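Local coordinates for protein fructose transport system repressor FruR (PDB 3O74) that probably binds specific regulatory DNA sequences to repress or activate transcription, with fructose 1-phosphate as its preferred effector, at residues Glu77-Gly82 with Ala95-Val100; Pro84-Asp89 with Glu243-Ala248; Thr198-Ala201 with Ser206-Leu209. All coordinates share one frame; numbering follows the deposited sequence.

Interaction 1: Glu77-Gly82 with Ala95-Val100; sequences ELQDKG and AHFCSV
Gln-79 holds CG anti to its own N (chi1 170°) and stays extended beyond it. The side chain therefore runs straight out from helix 74-80 and sets its amide against His-96 and Phe-97. In Phe-97, CG lies anti to the carbonyl carbon, which brings ring atoms CD2 and CE2 close to that amide. The direct polar link is a single hydrogen bond. Gln-79 NE2 donates to His-96 O at 3.0 Å, with an N-H...O angle of 159°. The acceptor lies nearly in the plane of the Gln-79 amide. The donor is tilted out of the plane of the His-96 carbonyl.

The same nitrogen also rests against the Phe-97 ring. Gln-79 NE2 is 3.6 Å from Phe-97 CD2, and Gln-79 CD is 4.0 Å from Phe-97 CE2. The amide and ring planes are turned 28° apart. The approach is oblique, with no true stacking.

The helix here is the connection of a beta-alpha-beta crossover between neighbouring parallel strands 61-64 and 85-88, in one of the two lobes of the periplasmic-binding-protein fold shared with LacI relatives. It ends in a Schellman motif. Gly-82, with positive phi, is the C-prime residue, and Gly-82 N bonds to Gln-79 O at 3.0 Å, while Leu-83 N reaches Leu-78 O. The residue whose side chain crosses to the loop thus also takes part, through its backbone, in ending the helix.

One water extends the link. It donates to Gln-79 OE1 at 3.1 Å and lies 3.0 Å from His-96 ND1, in the plane of the imidazole at its edge. Both ends of the amide are engaged, which should fix its rotation. Phe-97 is buried, packed also on Tyr-75, Val-85 and Tyr-254.

Interaction 2: Pro84-Asp89 with Glu243-Ala248; sequences PVIAID and ELALAA
Ile-86 lies on the backbone of the helix at Ala-245. Its CG1 is 4.1 Å from Ala-245 CA and equally 4.1 Å from Ala-245 CB. The small alanine lets the isoleucine approach the helix closely. Ile-86 CG1 is anti to the carbonyl carbon (chi1 -53°). A further bend at chi2 (-63°) carries CD1 to Leu-244, where Ile-86 CD1 meets Leu-244 CB at 4.2 Å. The two side chains cross at about a right angle.

One turn along the helix is a second patch. Pro-84 CB touches Ala-248 CB at 3.9 Å, and Pro-84 CG lies 4.1 Å from the same methyl. The ring meets the helix just ahead of strand 85-88.

That strand is held between two parallel neighbours. Ile-86 makes backbone bonds with Leu-62 and Val-64 of strand 61-64, and Ala-87 bonds with Cys-98 and Val-100 of strand 98-102. Helix 234-250 spans this part of the sheet: Ala-245 also touches Phe-63, while Leu-244 touches Cys-98 and Val-100. This is the helix-on-sheet layering of an alpha/beta lobe.

No hydrogen bond joins the two segments. The contact rests on van der Waals packing and burial of apolar surface, so the fit of apolar side chains, with Ala-245 and Ala-248 on the helix, probably sets how closely it lies against the sheet.

Interaction 3: Thr198-Ala201 with Ser206-Leu209; sequences TLQA and SRQL
Leu-199 and Arg-207 provide the apolar part of this contact through the aliphatic stem of the arginine. Leu-199 CB is 3.7 Å from Arg-207 CG, and Leu-199 CG is 3.9 Å from the same atom. The two side chains slide past each other in opposite directions. Beside them, Leu-199 CD2 touches Leu-209 CD1 at 4.2 Å. Leu-199 also packs on Met-170 of helix 163-177, so it packs between that helix and the loop leading to strand 210-214.

The flat groups form a second layer. Arg-207 is bent at chi2 (131°) and chi3 (70°), which turns its guanidinium back over the last turn of helix 189-201. Gln-200 CA lies over one face, 3.8 Å above the plane and toward the rim. The Gln-200 and Arg-207 side chains cross obliquely, with the amide and guanidinium planes 68° apart. Gln-200 NE2 comes within 3.8 Å of Arg-207 NH2, but this pair is not a bond. Gln-200 also packs on Phe-222 of the second subunit.

The polar contacts involve backbone carbonyls. Arg-207 NH1 is 3.4 Å from Gln-200 O, at a poor angle for a hydrogen bond. Its clear partner is Arg-202 O, just beyond the segment. Ser-206 OG is bonded to Arg-202 NH2. The stem passes very close to the helix: Arg-207 CD is 2.9 Å from Leu-199 O, tight enough to leave its exact placement doubtful.

The loop from helix 189-201 to strand 210-214 thus folds back on the helix end, held by Leu-199 packing and by the Arg-207 stem. The positive group of Arg-207 lies beside carbonyl oxygens at the C-terminal end of a helix, where the partial negative charge probably favours it.

How the interactions relate
Interactions 1 and 2 are neighbours in one lobe, with centres 9 Å apart. Strands 85-88 and 98-102 lie side by side in the sheet and join them: Val-100 N is 2.9 Å from Ala-87 O, and Val-100 O is 2.8 Å from Asp-89 N, both probable hydrogen bonds. Their segments alternate along the chain. Interaction 3 lies on the opposite side of the chain's centre, about 45 Å from interaction 1 and 42 Å from interaction 2, centre to centre. It touches neither, although it is nested in the chain loop that interaction 2 closes. Asp-89, in interaction 2, binds a glycerol, probably from the crystallisation liquor, through OD1.

Interaction 1: Glu77-Gly82 with Ala95-Val100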
loop_
_atom_site.group_PDB
_atom_site.type_symbol
_atom_site.label_atom_id
_atom_site.label_comp_id
_atom_site.label_asym_id
_atom_site.label_seq_id
_atom_site.Cartn_x
_atom_site.Cartn_y
_atom_site.Cartn_z
ATOM N N GLU B 77 14.574 -7.274 -26.143
ATOM C CA GLU B 77 13.750 -7.270 -27.351
ATOM C C GLU B 77 12.937 -5.985 -27.454
ATOM O O GLU B 77 12.893 -5.353 -28.510
ATOM C CB GLU B 77 12.813 -8.481 -27.387
ATOM C CG GLU B 77 13.492 -9.805 -27.703
ATOM C CD GLU B 77 12.516 -10.971 -27.698
ATOM O OE1 GLU B 77 11.305 -10.741 -27.911
ATOM O OE2 GLU B 77 12.961 -12.118 -27.480
ATOM N N LEU B 78 12.296 -5.605 -26.352
ATOM C CA LEU B 78 11.465 -4.407 -26.319
ATOM C C LEU B 78 12.302 -3.160 -26.577
ATOM O O LEU B 78 11.904 -2.276 -27.335
ATOM C CB LEU B 78 10.750 -4.292 -24.970
ATOM C CG LEU B 78 9.790 -5.422 -24.598
ATOM C CD1 LEU B 78 9.192 -5.191 -23.220
ATOM C CD2 LEU B 78 8.688 -5.544 -25.637
ATOM N N GLN B 79 13.470 -3.101 -25.946
ATOM C CA GLN B 79 14.391 -1.981 -26.107
ATOM C C GLN B 79 14.879 -1.847 -27.551
ATOM O O GLN B 79 14.999 -0.738 -28.077
ATOM C CB GLN B 79 15.582 -2.153 -25.160
ATOM C CG GLN B 79 16.726 -1.183 -25.389
ATOM C CD GLN B 79 17.848 -1.371 -24.386
ATOM O OE1 GLN B 79 18.764 -2.170 -24.601
ATOM N NE2 GLN B 79 17.782 -0.637 -23.279
ATOM N N ASP B 80 15.161 -2.980 -28.187
ATOM C CA ASP B 80 15.613 -2.979 -29.576
ATOM C C ASP B 80 14.530 -2.453 -30.508
ATOM O O ASP B 80 14.823 -1.936 -31.585
ATOM C CB ASP B 80 16.041 -4.384 -30.008
ATOM C CG ASP B 80 17.343 -4.821 -29.367
ATOM O OD1 ASP B 80 18.072 -3.950 -28.847
ATOM O OD2 ASP B 80 17.640 -6.035 -29.390
ATOM N N LYS B 81 13.277 -2.593 -30.088
ATOM C CA LYS B 81 12.147 -2.103 -30.870
ATOM C C LYS B 81 11.803 -0.647 -30.546
ATOM O O LYS B 81 10.802 -0.117 -31.023
ATOM C CB LYS B 81 10.926 -3.013 -30.696
ATOM C CG LYS B 81 11.049 -4.358 -31.418
ATOM C CD LYS B 81 9.805 -5.215 -31.216
ATOM C CE LYS B 81 9.818 -6.464 -32.092
ATOM N NZ LYS B 81 10.838 -7.467 -31.667
ATOM N N GLY B 82 12.640 -0.005 -29.734
ATOM C CA GLY B 82 12.516 1.421 -29.482
ATOM C C GLY B 82 11.861 1.837 -28.176
ATOM O O GLY B 82 11.663 3.030 -27.938
ATOM N N ALA B 95 24.851 -3.178 -18.308
ATOM C CA ALA B 95 25.473 -2.982 -19.611
ATOM C C ALA B 95 24.479 -2.523 -20.677
ATOM O O ALA B 95 24.882 -2.108 -21.765
ATOM C CB ALA B 95 26.184 -4.258 -20.059
ATOM N N HIS B 96 23.184 -2.591 -20.374
ATOM C CA HIS B 96 22.177 -2.302 -21.397
ATOM C C HIS B 96 20.999 -1.439 -20.934
ATOM O O HIS B 96 20.332 -0.804 -21.754
ATOM C CB HIS B 96 21.659 -3.609 -22.007
ATOM C CG HIS B 96 22.702 -4.387 -22.733
ATOM N ND1 HIS B 96 23.145 -4.051 -24.003
ATOM C CD2 HIS B 96 23.413 -5.490 -22.385
ATOM C CE1 HIS B 96 24.065 -4.904 -24.392
ATOM N NE2 HIS B 96 24.249 -5.792 -23.423
ATOM N N PHE B 97 20.745 -1.413 -19.630
ATOM C CA PHE B 97 19.580 -0.714 -19.099
ATOM C C PHE B 97 19.938 0.344 -18.064
ATOM O O PHE B 97 20.921 0.223 -17.340
ATOM C CB PHE B 97 18.595 -1.708 -18.473
ATOM C CG PHE B 97 18.081 -2.740 -19.431
ATOM C CD1 PHE B 97 18.661 -3.997 -19.498
ATOM C CD2 PHE B 97 17.009 -2.458 -20.264
ATOM C CE1 PHE B 97 18.187 -4.952 -20.383
ATOM C CE2 PHE B 97 16.533 -3.404 -21.152
ATOM C CZ PHE B 97 17.122 -4.653 -21.212
ATOM N N CYS B 98 19.121 1.388 -18.009
ATOM C CA CYS B 98 19.184 2.371 -16.940
ATOM C C CYS B 98 18.375 1.861 -15.747
ATOM O O CYS B 98 17.214 1.479 -15.901
ATOM C CB CYS B 98 18.605 3.694 -17.447
ATOM S SG CYS B 98 18.503 4.995 -16.227
ATOM N N SER B 99 18.982 1.848 -14.562
ATOM C CA SER B 99 18.272 1.420 -13.354
ATOM C C SER B 99 18.384 2.462 -12.254
ATOM O O SER B 99 19.437 3.065 -12.057
ATOM C CB SER B 99 18.812 0.077 -12.838
ATOM O OG SER B 99 18.757 -0.926 -13.840
ATOM N N VAL B 100 17.291 2.681 -11.536
ATOM C CA VAL B 100 17.337 3.527 -10.351
ATOM C C VAL B 100 17.003 2.682 -9.130
ATOM O O VAL B 100 15.915 2.117 -9.038
ATOM C CB VAL B 100 16.359 4.717 -10.448
ATOM C CG1 VAL B 100 16.526 5.649 -9.253
ATOM C CG2 VAL B 100 16.571 5.476 -11.744
HETATM O O HOH W 1 21.685 -1.872 -25.509
#

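Interaction 2: Pro84-Asp89 with Glu243-Ala248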
loop_
_atom_site.group_PDB
_atom_site.type_symbol
_atom_site.label_atom_id
_atom_site.label_comp_id
_atom_site.label_asym_id
_atom_site.label_seq_id
_atom_site.Cartn_x
_atom_site.Cartn_y
_atom_site.Cartn_z
ATOM N N PRO B 84 11.915 2.670 -24.374
ATOM C CA PRO B 84 12.769 2.982 -23.228
ATOM C C PRO B 84 12.334 2.188 -22.006
ATOM O O PRO B 84 11.165 2.256 -21.621
ATOM C CB PRO B 84 12.512 4.473 -22.990
ATOM C CG PRO B 84 11.934 4.984 -24.274
ATOM C CD PRO B 84 11.158 3.842 -24.839
ATOM N N VAL B 85 13.261 1.444 -21.408
ATOM C CA VAL B 85 12.962 0.661 -20.216
ATOM C C VAL B 85 13.786 1.174 -19.044
ATOM O O VAL B 85 15.018 1.177 -19.093
ATOM C CB VAL B 85 13.253 -0.838 -20.436
ATOM C CG1 VAL B 85 13.003 -1.626 -19.158
ATOM C CG2 VAL B 85 12.409 -1.385 -21.577
ATOM N N ILE B 86 13.103 1.624 -17.998
ATOM C CA ILE B 86 13.780 2.119 -16.804
ATOM C C ILE B 86 13.501 1.195 -15.631
ATOM O O ILE B 86 12.356 1.064 -15.197
ATOM C CB ILE B 86 13.323 3.542 -16.440
ATOM C CG1 ILE B 86 13.460 4.471 -17.645
ATOM C CG2 ILE B 86 14.123 4.070 -15.250
ATOM C CD1 ILE B 86 14.887 4.629 -18.123
ATOM N N ALA B 87 14.545 0.549 -15.119
ATOM C CA ALA B 87 14.394 -0.328 -13.960
ATOM C C ALA B 87 14.243 0.491 -12.688
ATOM O O ALA B 87 14.859 1.544 -12.540
ATOM C CB ALA B 87 15.577 -1.293 -13.846
ATOM N N ILE B 88 13.423 -0.000 -11.767
ATOM C CA ILE B 88 13.237 0.660 -10.483
ATOM C C ILE B 88 13.372 -0.350 -9.348
ATOM O O ILE B 88 12.750 -1.414 -9.376
ATOM C CB ILE B 88 11.850 1.343 -10.394
ATOM C CG1 ILE B 88 11.779 2.535 -11.346
ATOM C CG2 ILE B 88 11.562 1.791 -8.972
ATOM C CD1 ILE B 88 10.495 3.354 -11.214
ATOM N N ASP B 89 14.192 -0.007 -8.358
ATOM C CA ASP B 89 14.399 -0.843 -7.171
ATOM C C ASP B 89 15.181 -2.122 -7.466
ATOM O O ASP B 89 16.167 -2.419 -6.798
ATOM C CB ASP B 89 13.062 -1.173 -6.497
ATOM C CG ASP B 89 13.237 -1.851 -5.149
ATOM O OD1 ASP B 89 13.770 -2.980 -5.111
ATOM O OD2 ASP B 89 12.838 -1.258 -4.124
ATOM N N GLU B 243 12.925 11.483 -14.704
ATOM C CA GLU B 243 13.800 12.318 -15.506
ATOM C C GLU B 243 14.570 11.486 -16.528
ATOM O O GLU B 243 14.776 11.919 -17.662
ATOM C CB GLU B 243 14.755 13.086 -14.598
ATOM C CG GLU B 243 16.213 12.894 -14.924
ATOM C CD GLU B 243 17.048 14.077 -14.491
ATOM O OE1 GLU B 243 18.292 13.961 -14.468
ATOM O OE2 GLU B 243 16.455 15.129 -14.172
ATOM N N LEU B 244 14.991 10.289 -16.128
ATOM C CA LEU B 244 15.665 9.372 -17.043
ATOM C C LEU B 244 14.714 8.927 -18.148
ATOM O O LEU B 244 15.102 8.828 -19.313
ATOM C CB LEU B 244 16.204 8.155 -16.289
ATOM C CG LEU B 244 17.635 8.210 -15.743
ATOM C CD1 LEU B 244 18.125 9.632 -15.565
ATOM C CD2 LEU B 244 17.726 7.458 -14.422
ATOM N N ALA B 245 13.465 8.658 -17.780
ATOM C CA ALA B 245 12.455 8.251 -18.757
ATOM C C ALA B 245 12.201 9.349 -19.784
ATOM O O ALA B 245 12.186 9.098 -20.990
ATOM C CB ALA B 245 11.155 7.869 -18.052
ATOM N N LEU B 246 12.007 10.569 -19.295
ATOM C CA LEU B 246 11.697 11.703 -20.161
ATOM C C LEU B 246 12.860 12.095 -21.074
ATOM O O LEU B 246 12.645 12.580 -22.184
ATOM C CB LEU B 246 11.244 12.900 -19.326
ATOM C CG LEU B 246 9.985 12.657 -18.492
ATOM C CD1 LEU B 246 9.596 13.902 -17.712
ATOM C CD2 LEU B 246 8.839 12.203 -19.379
ATOM N N ALA B 247 14.089 11.886 -20.611
ATOM C CA ALA B 247 15.260 12.200 -21.427
ATOM C C ALA B 247 15.356 11.231 -22.599
ATOM O O ALA B 247 15.739 11.615 -23.697
ATOM C CB ALA B 247 16.525 12.167 -20.592
ATOM N N ALA B 248 15.001 9.974 -22.360
ATOM C CA ALA B 248 14.978 8.969 -23.416
ATOM C C ALA B 248 13.860 9.256 -24.418
ATOM O O ALA B 248 14.021 9.058 -25.624
ATOM C CB ALA B 248 14.809 7.587 -22.820
#

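Interaction 3: Thr198-Ala201 with Ser206-Leu209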
loop_
_atom_site.group_PDB
_atom_site.type_symbol
_atom_site.label_atom_id
_atom_site.label_comp_id
_atom_site.label_asym_id
_atom_site.label_seq_id
_atom_site.Cartn_x
_atom_site.Cartn_y
_atom_site.Cartn_z
ATOM N N THR B 198 5.075 -14.808 14.280
ATOM C CA THR B 198 5.706 -15.909 14.989
ATOM C C THR B 198 5.956 -15.521 16.439
ATOM O O THR B 198 5.654 -16.284 17.353
ATOM C CB THR B 198 7.024 -16.327 14.314
ATOM O OG1 THR B 198 6.745 -16.799 12.990
ATOM C CG2 THR B 198 7.700 -17.429 15.105
ATOM N N LEU B 199 6.494 -14.322 16.643
ATOM C CA LEU B 199 6.769 -13.819 17.983
ATOM C C LEU B 199 5.503 -13.764 18.831
ATOM O O LEU B 199 5.521 -14.089 20.014
ATOM C CB LEU B 199 7.396 -12.427 17.901
ATOM C CG LEU B 199 8.920 -12.362 17.834
ATOM C CD1 LEU B 199 9.488 -13.505 17.007
ATOM C CD2 LEU B 199 9.371 -11.021 17.294
ATOM N N GLN B 200 4.400 -13.349 18.219
ATOM C CA GLN B 200 3.142 -13.212 18.945
ATOM C C GLN B 200 2.587 -14.551 19.419
ATOM O O GLN B 200 1.924 -14.627 20.454
ATOM C CB GLN B 200 2.113 -12.475 18.093
ATOM C CG GLN B 200 1.915 -11.035 18.512
ATOM C CD GLN B 200 0.641 -10.825 19.307
ATOM O OE1 GLN B 200 -0.318 -10.233 18.813
ATOM N NE2 GLN B 200 0.626 -11.309 20.543
ATOM N N ALA B 201 2.861 -15.605 18.659
ATOM C CA ALA B 201 2.422 -16.944 19.034
ATOM C C ALA B 201 3.148 -17.430 20.288
ATOM O O ALA B 201 2.612 -18.233 21.050
ATOM C CB ALA B 201 2.623 -17.915 17.887
ATOM N N SER B 206 9.172 -14.164 25.924
ATOM C CA SER B 206 10.211 -14.618 25.010
ATOM C C SER B 206 10.039 -13.936 23.656
ATOM O O SER B 206 9.564 -14.548 22.700
ATOM C CB SER B 206 10.173 -16.139 24.857
ATOM O OG SER B 206 11.424 -16.629 24.397
ATOM N N ARG B 207 10.435 -12.665 23.589
ATOM C CA ARG B 207 10.221 -11.833 22.404
ATOM C C ARG B 207 11.147 -10.617 22.375
ATOM O O ARG B 207 10.803 -9.585 21.802
ATOM C CB ARG B 207 8.764 -11.359 22.348
ATOM C CG ARG B 207 7.841 -12.268 21.551
ATOM C CD ARG B 207 6.565 -12.613 22.313
ATOM N NE ARG B 207 5.651 -11.482 22.457
ATOM C CZ ARG B 207 4.342 -11.605 22.652
ATOM N NH1 ARG B 207 3.789 -12.809 22.712
ATOM N NH2 ARG B 207 3.580 -10.527 22.779
ATOM N N GLN B 208 12.324 -10.745 22.981
ATOM C CA GLN B 208 13.197 -9.592 23.206
ATOM C C GLN B 208 14.532 -9.620 22.448
ATOM O O GLN B 208 15.598 -9.458 23.049
ATOM C CB GLN B 208 13.439 -9.417 24.708
ATOM C CG GLN B 208 13.683 -10.726 25.445
ATOM C CD GLN B 208 13.193 -10.692 26.883
ATOM O OE1 GLN B 208 13.935 -11.007 27.812
ATOM N NE2 GLN B 208 11.936 -10.305 27.070
ATOM N N LEU B 209 14.469 -9.814 21.133
ATOM C CA LEU B 209 15.666 -9.761 20.292
ATOM C C LEU B 209 15.979 -8.360 19.767
ATOM O O LEU B 209 15.135 -7.464 19.807
ATOM C CB LEU B 209 15.565 -10.744 19.117
ATOM C CG LEU B 209 14.212 -11.063 18.469
ATOM C CD1 LEU B 209 13.302 -9.852 18.382
ATOM C CD2 LEU B 209 14.422 -11.684 17.092
#